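Local coordinates for protein serpin B3 (Homo sapiens, PDB 4ZK3) that probably inhibits target proteases, cysteine proteases among them, by the serpin mechanism in which the reactive-centre loop is cleaved and inserts into a central sheet, at residues P31-S36 with L176-Y181; A341-A346 with I381-R386. All coordinates share one frame; numbering follows the deposited sequence.

Both contacts lie in the buried core of the serpin fold, their centres 11 Å apart, and both involve neighbouring strands 174-185 and 340-351 of the central sheet. Contact 1 sets the start of helix 31-42 against strand 174-185. Contact 2 lays strand 340-351 across strand 380-387 of the second layer. The two neighbouring strands are zipped together between the contacts, with Ile180 O probably accepting from Ala345 N and Tyr181 OH bonded to Glu342 OE2. Their chemistry diverges: contact 1 is mainly a meeting of hydroxyls and an amide, whereas contact 2 is an aromatic ring against small methyl groups and backbone, as suits the interior between two sheets.

Contact 1: residues P31-S36 with L176-Y181; sequences PISITS and LVNAIY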
loop_
_atom_site.group_PDB
_atom_site.type_symbol
_atom_site.label_atom_id
_atom_site.label_comp_id
_atom_site.label_asym_id
_atom_site.label_seq_id
_atom_site.Cartn_x
_atom_site.Cartn_y
_atom_site.Cartn_z
ATOM N N PRO A 31 1.971 -0.031 -0.670
ATOM C CA PRO A 31 3.421 -0.135 -0.617
ATOM C C PRO A 31 4.054 0.875 0.328
ATOM O O PRO A 31 5.053 0.593 0.986
ATOM C CB PRO A 31 3.855 0.183 -2.057
ATOM C CG PRO A 31 2.674 0.862 -2.711
ATOM C CD PRO A 31 1.453 0.334 -2.001
ATOM N N ILE A 32 3.460 2.050 0.448
ATOM C CA ILE A 32 4.022 3.114 1.316
ATOM C C ILE A 32 3.942 2.730 2.770
ATOM O O ILE A 32 4.865 3.010 3.579
ATOM C CB ILE A 32 3.275 4.436 1.087
ATOM C CG1 ILE A 32 3.878 5.154 -0.093
ATOM C CG2 ILE A 32 3.465 5.375 2.261
ATOM C CD1 ILE A 32 5.334 5.578 0.150
ATOM N N SER A 33 2.846 2.072 3.128
ATOM C CA SER A 33 2.687 1.558 4.517
ATOM C C SER A 33 3.772 0.575 4.846
ATOM O O SER A 33 4.393 0.593 5.946
ATOM C CB SER A 33 1.298 0.939 4.659
ATOM O OG SER A 33 1.204 0.229 5.875
ATOM N N ILE A 34 4.093 -0.260 3.878
ATOM C CA ILE A 34 5.118 -1.272 4.108
ATOM C C ILE A 34 6.503 -0.638 4.147
ATOM O O ILE A 34 7.318 -0.941 5.025
ATOM C CB ILE A 34 5.050 -2.337 3.051
ATOM C CG1 ILE A 34 3.673 -2.958 3.077
ATOM C CG2 ILE A 34 6.102 -3.360 3.340
ATOM C CD1 ILE A 34 3.353 -3.847 1.913
ATOM N N THR A 35 6.764 0.263 3.226
ATOM C CA THR A 35 8.014 1.025 3.266
ATOM C C THR A 35 8.204 1.708 4.590
ATOM O O THR A 35 9.272 1.651 5.198
ATOM C CB THR A 35 8.074 2.034 2.133
ATOM O OG1 THR A 35 8.110 1.325 0.900
ATOM C CG2 THR A 35 9.327 2.846 2.262
ATOM N N SER A 36 7.159 2.360 5.066
ATOM C CA SER A 36 7.236 3.092 6.336
ATOM C C SER A 36 7.563 2.161 7.529
ATOM O O SER A 36 8.394 2.497 8.366
ATOM C CB SER A 36 5.941 3.889 6.523
ATOM O OG SER A 36 5.908 4.570 7.749
ATOM N N LEU A 176 5.976 -2.809 15.657
ATOM C CA LEU A 176 5.969 -1.545 14.995
ATOM C C LEU A 176 4.800 -1.587 14.038
ATOM O O LEU A 176 4.612 -2.574 13.326
ATOM C CB LEU A 176 7.261 -1.365 14.246
ATOM C CG LEU A 176 8.492 -1.133 15.115
ATOM C CD1 LEU A 176 9.773 -1.378 14.351
ATOM C CD2 LEU A 176 8.500 0.289 15.558
ATOM N N VAL A 177 4.029 -0.508 13.981
ATOM C CA VAL A 177 2.847 -0.491 13.171
ATOM C C VAL A 177 2.742 0.773 12.355
ATOM O O VAL A 177 3.038 1.808 12.858
ATOM C CB VAL A 177 1.593 -0.702 14.052
ATOM C CG1 VAL A 177 0.372 -0.768 13.173
ATOM C CG2 VAL A 177 1.721 -2.007 14.810
ATOM N N ASN A 178 2.415 0.642 11.078
ATOM C CA ASN A 178 1.999 1.730 10.236
ATOM C C ASN A 178 0.540 1.574 9.815
ATOM O O ASN A 178 0.116 0.492 9.421
ATOM C CB ASN A 178 2.806 1.780 8.911
ATOM C CG ASN A 178 2.324 2.865 8.002
ATOM O OD1 ASN A 178 2.732 4.038 8.158
ATOM N ND2 ASN A 178 1.421 2.548 7.141
ATOM N N ALA A 179 -0.252 2.645 9.919
ATOM C CA ALA A 179 -1.601 2.680 9.342
ATOM C C ALA A 179 -1.768 3.877 8.426
ATOM O O ALA A 179 -1.334 4.994 8.748
ATOM C CB ALA A 179 -2.671 2.744 10.434
ATOM N N ILE A 180 -2.430 3.641 7.307
ATOM C CA ILE A 180 -2.702 4.657 6.288
ATOM C C ILE A 180 -4.182 4.597 5.893
ATOM O O ILE A 180 -4.790 3.490 5.824
ATOM C CB ILE A 180 -1.798 4.461 5.043
ATOM C CG1 ILE A 180 -2.025 5.557 4.019
ATOM C CG2 ILE A 180 -2.071 3.097 4.348
ATOM C CD1 ILE A 180 -1.051 5.542 2.821
ATOM N N TYR A 181 -4.793 5.786 5.699
ATOM C CA TYR A 181 -6.222 5.902 5.468
ATOM C C TYR A 181 -6.516 7.053 4.510
ATOM O O TYR A 181 -5.962 8.148 4.655
ATOM C CB TYR A 181 -7.003 6.116 6.783
ATOM C CG TYR A 181 -8.466 6.303 6.532
ATOM C CD1 TYR A 181 -9.272 5.205 6.352
ATOM C CD2 TYR A 181 -9.049 7.601 6.412
ATOM C CE1 TYR A 181 -10.617 5.328 6.074
ATOM C CE2 TYR A 181 -10.415 7.730 6.120
ATOM C CZ TYR A 181 -11.196 6.598 5.971
ATOM O OH TYR A 181 -12.560 6.643 5.686
#
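Asn178, whose CB faces helix 31-36, brings its amide between two serines one helical turn apart. Chi1 of 177° places CG anti to the backbone N and beside the carbonyl carbon, and chi2 of 83° then turns the amide so that its nitrogen lies toward Ser33 and its oxygen toward Ser36. Asn178 ND2 is 2.7 Å from Ser33 OG, while Asn178 OD1 is 3.2 Å from Ser36 OG. The stem packs too, Asn178 CB sitting 3.6 Å from Ser33 O. Next along the strand face, Ile180 adds a small apolar patch, its CG2 branch reaching Ser33 CB at 4.0 Å. The strand runs nearly antiparallel to the helix, at 155°, which brings Asn178 and Ile180 in turn past the first turn of the helix.

Both serine hydroxyls have hydrogen-bond partners beyond the two segments. Ser33 OG is hydrogen-bonded to Thr347 OG1, on the adjacent strand 340-351, and Ser36 OG to Asn105 ND2, which also makes a weak bond to Asn178 OD1.

The site matches the shutter region of serpins, where the central sheet parts to admit the reactive-centre loop. The bonds to Thr347 and Asn105 make this buried junction of helix and strands a polar seam, and Thr347 ties into it the strand that is probably the inserted loop.

Contact 2: residues A341-A346 with I381-R386; sequences AEAAAA and ILFYGR
Phe383 holds its ring flat against the methyl of Ala343, a CH-pi contact in which Ala343 CB lies 3.7 Å from the ring centroid and only 8° off the ring normal. The methyl therefore sits over the middle of the ring rather than above one bond, at much the same distance from several ring carbons. The far end of the ring continues along the strand: Phe383 CZ approaches Ala343 O at 3.6 Å. Phe383 CE1 comes to 3.7 Å from Ala344 N, which meets the ring obliquely, and Ala345 N lies at the ring edge. Ala345 CB adds a looser apolar touch, 4.1 Å from Phe383 CE1. Alternation along the strand explains the pattern, since the CB atoms of Ala343 and Ala345 face the ring while that of Ala344 is on the other side and leaves its backbone to make the contact.

Here two layers of the serpin core meet, and strand segments 341-346 and 381-386 cross at 97°, with axes 8.3 Å apart. Strand 340-351 is antiparallel to both 174-185 and 325-336, consistent with the place of a reactive-centre loop that has inserted into the central sheet; Ala343 and Ala345 present methyls to the ring. Strand 380-387 belongs to the facing layer, and at Leu382 and Phe383 it carries a classic beta bulge, both residues facing Ile373 of the antiparallel neighbour.

From the bulge, Phe383 sends CG anti to its carbonyl carbon (chi1 -58°), which carries the ring to strand 340-351. Ile180 and Phe182 of strand 174-185 also touch the ring, and Ile373 packs on Ala343.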
loop_
_atom_site.group_PDB
_atom_site.type_symbol
_atom_site.label_atom_id
_atom_site.label_comp_id
_atom_site.label_asym_id
_atom_site.label_seq_id
_atom_site.Cartn_x
_atom_site.Cartn_y
_atom_site.Cartn_z
ATOM N N ALA A 341 -13.917 7.127 -3.280
ATOM C CA ALA A 341 -13.273 5.894 -2.847
ATOM C C ALA A 341 -12.771 6.041 -1.436
ATOM O O ALA A 341 -12.585 7.140 -0.962
ATOM C CB ALA A 341 -12.160 5.519 -3.822
ATOM N N GLU A 342 -12.594 4.920 -0.773
ATOM C CA GLU A 342 -12.093 4.858 0.567
ATOM C C GLU A 342 -11.107 3.758 0.570
ATOM O O GLU A 342 -11.419 2.636 0.090
ATOM C CB GLU A 342 -13.237 4.517 1.555
ATOM C CG GLU A 342 -12.811 4.406 3.018
ATOM C CD GLU A 342 -14.022 4.159 3.961
ATOM O OE1 GLU A 342 -15.082 3.643 3.492
ATOM O OE2 GLU A 342 -13.884 4.444 5.178
ATOM N N ALA A 343 -9.895 4.050 1.067
ATOM C CA ALA A 343 -8.859 3.067 1.051
ATOM C C ALA A 343 -8.084 3.107 2.352
ATOM O O ALA A 343 -7.824 4.226 2.841
ATOM C CB ALA A 343 -7.924 3.277 -0.136
ATOM N N ALA A 344 -7.686 1.925 2.838
ATOM C CA ALA A 344 -6.959 1.788 4.096
ATOM C C ALA A 344 -6.035 0.662 4.097
ATOM O O ALA A 344 -6.268 -0.331 3.435
ATOM C CB ALA A 344 -7.931 1.620 5.267
ATOM N N ALA A 345 -4.958 0.754 4.882
ATOM C CA ALA A 345 -4.042 -0.402 5.018
ATOM C C ALA A 345 -3.259 -0.263 6.262
ATOM O O ALA A 345 -3.195 0.841 6.873
ATOM C CB ALA A 345 -3.129 -0.541 3.813
ATOM N N ALA A 346 -2.668 -1.369 6.677
ATOM C CA ALA A 346 -1.788 -1.278 7.781
ATOM C C ALA A 346 -0.764 -2.386 7.714
ATOM O O ALA A 346 -1.031 -3.449 7.136
ATOM C CB ALA A 346 -2.556 -1.296 9.110
ATOM N N ILE A 381 2.804 6.496 -5.019
ATOM C CA ILE A 381 1.710 5.529 -5.142
ATOM C C ILE A 381 1.439 4.999 -3.758
ATOM O O ILE A 381 2.280 4.304 -3.156
ATOM C CB ILE A 381 2.033 4.467 -6.180
ATOM C CG1 ILE A 381 2.294 5.173 -7.551
ATOM C CG2 ILE A 381 0.843 3.503 -6.300
ATOM C CD1 ILE A 381 2.635 4.175 -8.660
ATOM N N LEU A 382 0.294 5.400 -3.222
ATOM C CA LEU A 382 -0.098 5.047 -1.852
ATOM C C LEU A 382 -0.712 3.640 -1.757
ATOM O O LEU A 382 -0.560 2.972 -0.707
ATOM C CB LEU A 382 -1.108 6.069 -1.333
ATOM C CG LEU A 382 -0.612 7.537 -1.323
ATOM C CD1 LEU A 382 -1.711 8.493 -0.956
ATOM C CD2 LEU A 382 0.615 7.806 -0.530
ATOM N N PHE A 383 -1.437 3.253 -2.812
ATOM C CA PHE A 383 -2.162 1.995 -2.840
ATOM C C PHE A 383 -2.127 1.497 -4.269
ATOM O O PHE A 383 -2.185 2.309 -5.231
ATOM C CB PHE A 383 -3.668 2.129 -2.469
ATOM C CG PHE A 383 -3.953 2.727 -1.081
ATOM C CD1 PHE A 383 -4.047 1.929 0.061
ATOM C CD2 PHE A 383 -4.169 4.117 -0.967
ATOM C CE1 PHE A 383 -4.370 2.512 1.299
ATOM C CE2 PHE A 383 -4.422 4.710 0.267
ATOM C CZ PHE A 383 -4.533 3.904 1.406
ATOM N N TYR A 384 -2.055 0.161 -4.406
ATOM C CA TYR A 384 -1.925 -0.477 -5.725
ATOM C C TYR A 384 -2.668 -1.794 -5.717
ATOM O O TYR A 384 -2.668 -2.499 -4.722
ATOM C CB TYR A 384 -0.434 -0.725 -6.085
ATOM C CG TYR A 384 -0.185 -1.183 -7.490
ATOM C CD1 TYR A 384 -0.214 -2.517 -7.827
ATOM C CD2 TYR A 384 0.046 -0.253 -8.517
ATOM C CE1 TYR A 384 0.036 -2.923 -9.115
ATOM C CE2 TYR A 384 0.259 -0.653 -9.827
ATOM C CZ TYR A 384 0.206 -1.984 -10.123
ATOM O OH TYR A 384 0.459 -2.411 -11.409
ATOM N N GLY A 385 -3.272 -2.127 -6.845
ATOM C CA GLY A 385 -4.133 -3.279 -6.892
ATOM C C GLY A 385 -4.458 -3.837 -8.235
ATOM O O GLY A 385 -4.214 -3.217 -9.280
ATOM N N ARG A 386 -4.990 -5.052 -8.194
ATOM C CA ARG A 386 -5.527 -5.711 -9.373
ATOM C C ARG A 386 -6.911 -6.226 -9.032
ATOM O O ARG A 386 -7.107 -6.896 -7.976
ATOM C CB ARG A 386 -4.691 -6.917 -9.789
ATOM C CG ARG A 386 -5.410 -7.740 -10.880
ATOM C CD ARG A 386 -4.624 -8.929 -11.294
ATOM N NE ARG A 386 -4.716 -9.974 -10.340
ATOM C CZ ARG A 386 -3.834 -10.972 -10.181
ATOM N NH1 ARG A 386 -2.710 -11.060 -10.874
ATOM N NH2 ARG A 386 -4.093 -11.905 -9.281
#